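Local coordinates for GCN5-related N-acetyltransferase (Exiguobacterium sibiricum 255-15, PDB 3GY9), which binds coenzyme A and probably transfers an acyl group, likely acetyl, from it to an acceptor, as members of the GNAT family do, at the coenzyme A site. Residues are numbered along the deposited sequence; one frame, centred on the assembly and turned at random.

The coenzyme A site. Residues 29, 82-84, 89-95, 118-119, 121-122. With COA (coenzyme A), chain B.
The coenzyme A pocket of this GNAT-fold protein lies between the end of strand 76-84, the pyrophosphate loop leading into helix 93-105, and the start of helix 120-125. It illustrates how the family recognises its acyl donor largely through backbone N-H groups; the coenzyme A, without an acyl group, is partly occupied, and one of two modelled conformers is described. The loop, Arg89-Ser90-His91-Gly92-Ile93-Gly94, matches the GNAT signature R/Q-x-x-G-x-G/A and wraps the two phosphates. On the ribose-side phosphate, Gly92 N donates to O2A, and Thr95 grips O1A twice: its backbone N donates, and Thr95 OG1, set beside that N (chi1 -60°), donates to coenzyme A O1A at 2.6 Å. On the pantetheine-side phosphate, Gly94 N, in the first turn of the helix, donates to coenzyme A O4A at 2.8 Å, a water held by His91 N and Ile93 N also meets O4A, and Ser90 N binds O5A. The helix N-terminus is likely to help offset the phosphate charge. Ser90 OG turns to the adenine, donating to coenzyme A N7A at 2.7 Å.

On the pantetheine arm, Val84 N donates to the amide carbonyl oxygen O9P of coenzyme A at 3.0 Å. Arg89, extended from CG to NE, runs along the arm and carries its guanidinium straight to the strand end, where NE and NH2 donate side-on to Val84 O, near the guanidinium plane: NH2 nearly along the C=O axis (172°), NE above the carbonyl plane, not on a lone pair. This double grip fixes the flat group's rotation, one face lying over coenzyme A C7P, 3.5 Å from the Arg89 plane. An alanine here would remove that cover and both bonds, and would probably leave the pantetheine less firmly held and the loop less tied to the strand.

Opposite, Phe122 (CG anti to its backbone N, chi1 172°) offers its ring face to coenzyme A methylene CCP, 3.8 Å from the centroid, while CD1 packs against ribose C4B. Ala119 CB touches methyl CEP; Val82 CG1 and Val84 CG2 meet methyl CDP.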
ATOM      1  N   PHE A  29       8.844  -1.160 -12.618  1.00 20.03           N
ATOM      2  CA  PHE A  29       7.630  -0.702 -11.937  1.00 22.40           C
ATOM      3  C   PHE A  29       7.562   0.819 -12.005  1.00 22.02           C
ATOM      4  O   PHE A  29       8.556   1.499 -11.734  1.00 23.61           O
ATOM      5  CB  PHE A  29       7.630  -1.111 -10.455  1.00 23.00           C
ATOM      6  CG  PHE A  29       7.455  -2.582 -10.213  1.00 25.45           C
ATOM      7  CD1 PHE A  29       6.277  -3.225 -10.554  1.00 31.78           C
ATOM      8  CD2 PHE A  29       8.460  -3.324  -9.603  1.00 24.13           C
ATOM      9  CE1 PHE A  29       6.111  -4.596 -10.312  1.00 30.22           C
ATOM     10  CE2 PHE A  29       8.304  -4.667  -9.351  1.00 25.03           C
ATOM     11  CZ  PHE A  29       7.129  -5.316  -9.715  1.00 27.69           C
ATOM     12  N   VAL A  82       2.066   0.009  -3.291  1.00 20.80           N
ATOM     13  CA  VAL A  82       2.799  -0.802  -2.330  1.00 20.41           C
ATOM     14  C   VAL A  82       4.068  -1.327  -2.972  1.00 21.30           C
ATOM     15  O   VAL A  82       4.021  -1.999  -3.993  1.00 22.00           O
ATOM     16  CB  VAL A  82       1.948  -2.006  -1.874  1.00 20.95           C
ATOM     17  CG1 VAL A  82       2.798  -2.978  -1.062  1.00 22.94           C
ATOM     18  CG2 VAL A  82       0.745  -1.519  -1.084  1.00 21.50           C
ATOM     19  N   TYR A  83       5.201  -1.003  -2.368  1.00 20.98           N
ATOM     20  CA  TYR A  83       6.510  -1.410  -2.904  1.00 20.45           C
ATOM     21  C   TYR A  83       7.512  -1.507  -1.764  1.00 21.25           C
ATOM     22  O   TYR A  83       7.602  -0.591  -0.944  1.00 21.44           O
ATOM     23  CB  TYR A  83       7.017  -0.385  -3.929  1.00 20.81           C
ATOM     24  CG  TYR A  83       8.318  -0.797  -4.555  1.00 20.29           C
ATOM     25  CD1 TYR A  83       8.353  -1.718  -5.594  1.00 22.51           C
ATOM     26  CD2 TYR A  83       9.514  -0.278  -4.097  1.00 20.70           C
ATOM     27  CE1 TYR A  83       9.558  -2.112  -6.164  1.00 20.14           C
ATOM     28  CE2 TYR A  83      10.728  -0.680  -4.664  1.00 20.44           C
ATOM     29  CZ  TYR A  83      10.741  -1.593  -5.682  1.00 21.85           C
ATOM     30  OH  TYR A  83      11.931  -1.997  -6.259  1.00 22.53           O
ATOM     31  N   VAL A  84       8.252  -2.614  -1.711  1.00 20.63           N
ATOM     32  CA  VAL A  84       9.324  -2.802  -0.727  1.00 20.42           C
ATOM     33  C   VAL A  84      10.628  -2.912  -1.502  1.00 19.08           C
ATOM     34  O   VAL A  84      10.694  -3.625  -2.504  1.00 19.03           O
ATOM     35  CB  VAL A  84       9.123  -4.104   0.080  1.00 19.68           C
ATOM     36  CG1 VAL A  84      10.260  -4.323   1.085  1.00 21.20           C
ATOM     37  CG2 VAL A  84       7.790  -4.049   0.800  1.00 21.51           C
ATOM     38  N   ARG A  89      13.058  -7.021   1.291  1.00 21.64           N
ATOM     39  CA  ARG A  89      11.968  -7.995   1.196  1.00 19.83           C
ATOM     40  C   ARG A  89      12.219  -9.222   2.066  1.00 20.98           C
ATOM     41  O   ARG A  89      13.363  -9.490   2.477  1.00 20.65           O
ATOM     42  CB  ARG A  89      11.764  -8.405  -0.245  1.00 19.62           C
ATOM     43  CG  ARG A  89      11.231  -7.275  -1.083  1.00 18.81           C
ATOM     44  CD  ARG A  89      11.251  -7.592  -2.559  1.00 19.07           C
ATOM     45  NE  ARG A  89      10.944  -6.361  -3.273  1.00 20.05           N
ATOM     46  CZ  ARG A  89      11.169  -6.149  -4.563  1.00 21.81           C
ATOM     47  NH1 ARG A  89      11.695  -7.081  -5.344  1.00 21.69           N
ATOM     48  NH2 ARG A  89      10.855  -4.958  -5.066  1.00 20.88           N
ATOM     49  N   SER A  90      11.136  -9.930   2.364  1.00 20.23           N
ATOM     50  CA  SER A  90      11.164 -11.221   3.065  1.00 20.67           C
ATOM     51  C   SER A  90      11.558 -11.080   4.535  1.00 20.77           C
ATOM     52  O   SER A  90      12.083 -12.036   5.124  1.00 22.00           O
ATOM     53  CB  SER A  90      12.094 -12.214   2.365  1.00 20.94           C
ATOM     54  OG  SER A  90      11.764 -12.349   1.001  1.00 24.21           O
ATOM     55  N   HIS A  91      11.308  -9.902   5.110  1.00 20.94           N
ATOM     56  CA  HIS A  91      11.605  -9.615   6.525  1.00 21.24           C
ATOM     57  C   HIS A  91      10.399  -9.079   7.281  1.00 22.27           C
ATOM     58  O   HIS A  91      10.544  -8.487   8.351  1.00 25.39           O
ATOM     59  CB  HIS A  91      12.745  -8.602   6.643  1.00 23.82           C
ATOM     60  CG  HIS A  91      14.069  -9.156   6.256  1.00 27.35           C
ATOM     61  ND1 HIS A  91      14.703  -8.816   5.081  1.00 32.22           N
ATOM     62  CD2 HIS A  91      14.870 -10.055   6.874  1.00 34.53           C
ATOM     63  CE1 HIS A  91      15.844  -9.476   4.996  1.00 32.19           C
ATOM     64  NE2 HIS A  91      15.967 -10.238   6.069  1.00 35.78           N
ATOM     65  N   GLY A  92       9.214  -9.255   6.710  1.00 20.80           N
ATOM     66  CA  GLY A  92       7.965  -8.894   7.373  1.00 20.81           C
ATOM     67  C   GLY A  92       7.502  -7.464   7.194  1.00 21.97           C
ATOM     68  O   GLY A  92       6.495  -7.074   7.751  1.00 21.91           O
ATOM     69  N   ILE A  93       8.233  -6.662   6.426  1.00 21.42           N
ATOM     70  CA  ILE A  93       7.849  -5.256   6.229  1.00 21.34           C
ATOM     71  C   ILE A  93       6.514  -5.121   5.472  1.00 21.47           C
ATOM     72  O   ILE A  93       5.628  -4.365   5.886  1.00 22.20           O
ATOM     73  CB  ILE A  93       8.979  -4.483   5.510  1.00 22.27           C
ATOM     74  CG1 ILE A  93      10.248  -4.464   6.391  1.00 24.36           C
ATOM     75  CG2 ILE A  93       8.536  -3.065   5.173  1.00 24.08           C
ATOM     76  CD1 ILE A  93      11.475  -3.956   5.666  1.00 23.68           C
ATOM     77  N   GLY A  94       6.384  -5.816   4.348  1.00 21.56           N
ATOM     78  CA  GLY A  94       5.156  -5.734   3.571  1.00 20.53           C
ATOM     79  C   GLY A  94       3.957  -6.137   4.418  1.00 19.69           C
ATOM     80  O   GLY A  94       2.886  -5.507   4.354  1.00 21.47           O
ATOM     81  N   THR A  95       4.102  -7.204   5.189  1.00 19.36           N
ATOM     82  CA  THR A  95       3.025  -7.623   6.070  1.00 21.20           C
ATOM     83  C   THR A  95       2.644  -6.530   7.056  1.00 21.27           C
ATOM     84  O   THR A  95       1.465  -6.234   7.205  1.00 21.71           O
ATOM     85  CB  THR A  95       3.369  -8.929   6.786  1.00 20.57           C
ATOM     86  OG1 THR A  95       3.578  -9.945   5.803  1.00 21.62           O
ATOM     87  CG2 THR A  95       2.245  -9.350   7.706  1.00 23.50           C
ATOM     88  N   GLN A 118       2.012  -9.360  -9.643  1.00 32.74           N
ATOM     89  CA  GLN A 118       3.217 -10.097  -9.253  1.00 35.63           C
ATOM     90  C   GLN A 118       3.182 -10.696  -7.848  1.00 35.38           C
ATOM     91  O   GLN A 118       4.031 -11.530  -7.530  1.00 40.10           O
ATOM     92  CB  GLN A 118       4.458  -9.202  -9.389  1.00 36.69           C
ATOM     93  CG  GLN A 118       4.654  -8.590 -10.777  1.00 39.43           C
ATOM     94  N   ALA A 119       2.217 -10.325  -7.013  1.00 30.82           N
ATOM     95  CA  ALA A 119       2.283 -10.746  -5.617  1.00 31.15           C
ATOM     96  C   ALA A 119       1.009 -11.417  -5.096  1.00 29.49           C
ATOM     97  O   ALA A 119       0.532 -11.106  -4.003  1.00 29.33           O
ATOM     98  CB  ALA A 119       2.661  -9.559  -4.756  1.00 30.81           C
ATOM     99  N   PRO A 121       0.450 -14.606  -3.935  1.00 26.43           N
ATOM    100  CA  PRO A 121       0.630 -15.326  -2.668  1.00 25.75           C
ATOM    101  C   PRO A 121       0.627 -14.411  -1.431  1.00 23.60           C
ATOM    102  O   PRO A 121      -0.019 -14.738  -0.429  1.00 25.15           O
ATOM    103  CB  PRO A 121       2.005 -15.973  -2.843  1.00 28.09           C
ATOM    104  CG  PRO A 121       2.115 -16.173  -4.326  1.00 29.20           C
ATOM    105  CD  PRO A 121       1.516 -14.940  -4.901  1.00 28.64           C
ATOM    106  N   PHE A 122       1.339 -13.293  -1.531  1.00 25.99           N
ATOM    107  CA  PHE A 122       1.363 -12.292  -0.461  1.00 24.15           C
ATOM    108  C   PHE A 122      -0.056 -11.849  -0.108  1.00 23.60           C
ATOM    109  O   PHE A 122      -0.465 -11.909   1.059  1.00 24.05           O
ATOM    110  CB  PHE A 122       2.213 -11.095  -0.882  1.00 24.38           C
ATOM    111  CG  PHE A 122       2.155  -9.920   0.071  1.00 22.46           C
ATOM    112  CD1 PHE A 122       2.565 -10.060   1.388  1.00 23.85           C
ATOM    113  CD2 PHE A 122       1.721  -8.680  -0.362  1.00 23.72           C
ATOM    114  CE1 PHE A 122       2.519  -8.975   2.264  1.00 23.48           C
ATOM    115  CE2 PHE A 122       1.705  -7.600   0.500  1.00 23.24           C
ATOM    116  CZ  PHE A 122       2.100  -7.762   1.821  1.00 22.92           C
TER
HETATM  117  N1A COA B 201       8.974 -11.068  -3.473  1.00 30.08           N
HETATM  118  C2A COA B 201       7.608 -11.253  -3.568  1.00 28.24           C
HETATM  119  N3A COA B 201       6.890 -11.775  -2.509  1.00 27.76           N
HETATM  120  C4A COA B 201       7.540 -12.103  -1.364  1.00 27.54           C
HETATM  121  C5A COA B 201       8.917 -11.927  -1.246  1.00 26.91           C
HETATM  122  C6A COA B 201       9.637 -11.404  -2.314  1.00 24.49           C
HETATM  123  N6A COA B 201      10.960 -11.324  -2.273  1.00 24.99           N
HETATM  124  N7A COA B 201       9.273 -12.345  -0.005  1.00 30.56           N
HETATM  125  C8A COA B 201       8.172 -12.772   0.651  1.00 31.32           C
HETATM  126  N9A COA B 201       7.096 -12.633  -0.192  1.00 30.39           N
HETATM  127  C1B COA B 201       5.703 -13.005   0.071  1.00 30.56           C
HETATM  128  C2B COA B 201       5.591 -14.390   0.690  1.00 31.81           C
HETATM  129  O2B COA B 201       4.419 -15.026   0.216  1.00 40.62           O
HETATM  130  C3B COA B 201       5.476 -14.106   2.165  1.00 35.31           C
HETATM  131  O3B COA B 201       4.779 -15.092   2.885  1.00 43.21           O
HETATM  132  P3B COA B 201       5.622 -16.009   3.901  1.00 52.45           P
HETATM  133  O7A COA B 201       4.697 -16.984   4.591  1.00 56.29           O
HETATM  134  O8A COA B 201       6.671 -16.726   3.090  1.00 54.90           O
HETATM  135  O9A COA B 201       6.304 -15.150   4.940  1.00 53.49           O
HETATM  136  C4B COA B 201       4.706 -12.804   2.156  1.00 23.01           C
HETATM  137  O4B COA B 201       5.160 -12.101   1.014  1.00 29.23           O
HETATM  138  C5B COA B 201       4.891 -11.982   3.433  1.00 23.63           C
HETATM  139  O5B COA B 201       6.255 -11.711   3.630  1.00 15.01           O
HETATM  140  P1A COA B 201       6.825 -10.228   3.956  1.00 14.14           P
HETATM  141  O1A COA B 201       5.963  -9.508   4.944  1.00 13.98           O
HETATM  142  O2A COA B 201       8.243 -10.452   4.369  1.00 15.21           O
HETATM  143  O3A COA B 201       6.761  -9.596   2.491  1.00 15.80           O
HETATM  144  P2A COA B 201       7.645  -8.408   1.885  1.00 13.17           P
HETATM  145  O4A COA B 201       8.133  -7.435   2.944  1.00 12.77           O
HETATM  146  O5A COA B 201       8.663  -8.979   0.968  1.00 13.70           O
HETATM  147  O6A COA B 201       6.510  -7.661   1.032  1.00 11.77           O
HETATM  148  CBP COA B 201       5.850  -7.486  -1.299  1.00 14.44           C
HETATM  149  CCP COA B 201       5.815  -8.327  -0.021  1.00 14.20           C
HETATM  150  CDP COA B 201       5.080  -6.190  -1.060  1.00 13.09           C
HETATM  151  CEP COA B 201       5.152  -8.298  -2.409  1.00 15.95           C
HETATM  152  CAP COA B 201       7.311  -7.162  -1.669  1.00 18.79           C
HETATM  153  OAP COA B 201       8.053  -8.360  -1.732  1.00 18.26           O
HETATM  154  C9P COA B 201       7.390  -6.462  -2.997  0.50 16.34           C
HETATM  155  O9P COA B 201       7.215  -5.075  -3.103  1.00 15.82           O
HETATM  156  N8P COA B 201       7.621  -7.258  -4.036  0.50 18.29           N
HETATM  157  C7P COA B 201       7.738  -6.745  -5.396  0.50 24.80           C
HETATM  158  C6P COA B 201       7.151  -7.725  -6.413  0.50 26.48           C
HETATM  159  C5P COA B 201       7.985  -8.984  -6.477  0.50 30.96           C
HETATM  160  O5P COA B 201       8.788  -9.254  -5.567  0.50 35.60           O
HETATM  161  N4P COA B 201       7.811  -9.759  -7.547  0.50 32.97           N
HETATM  162  C3P COA B 201       8.313 -11.115  -7.602  0.50 30.07           C
HETATM  163  C2P COA B 201       9.838 -11.169  -7.696  0.50 34.62           C
HETATM  164  S1P COA B 201      10.547 -10.238  -9.077  0.50 33.78           S
HETATM  165  O   HOH W   1      10.250  -7.385   4.408  1.00 12.28           O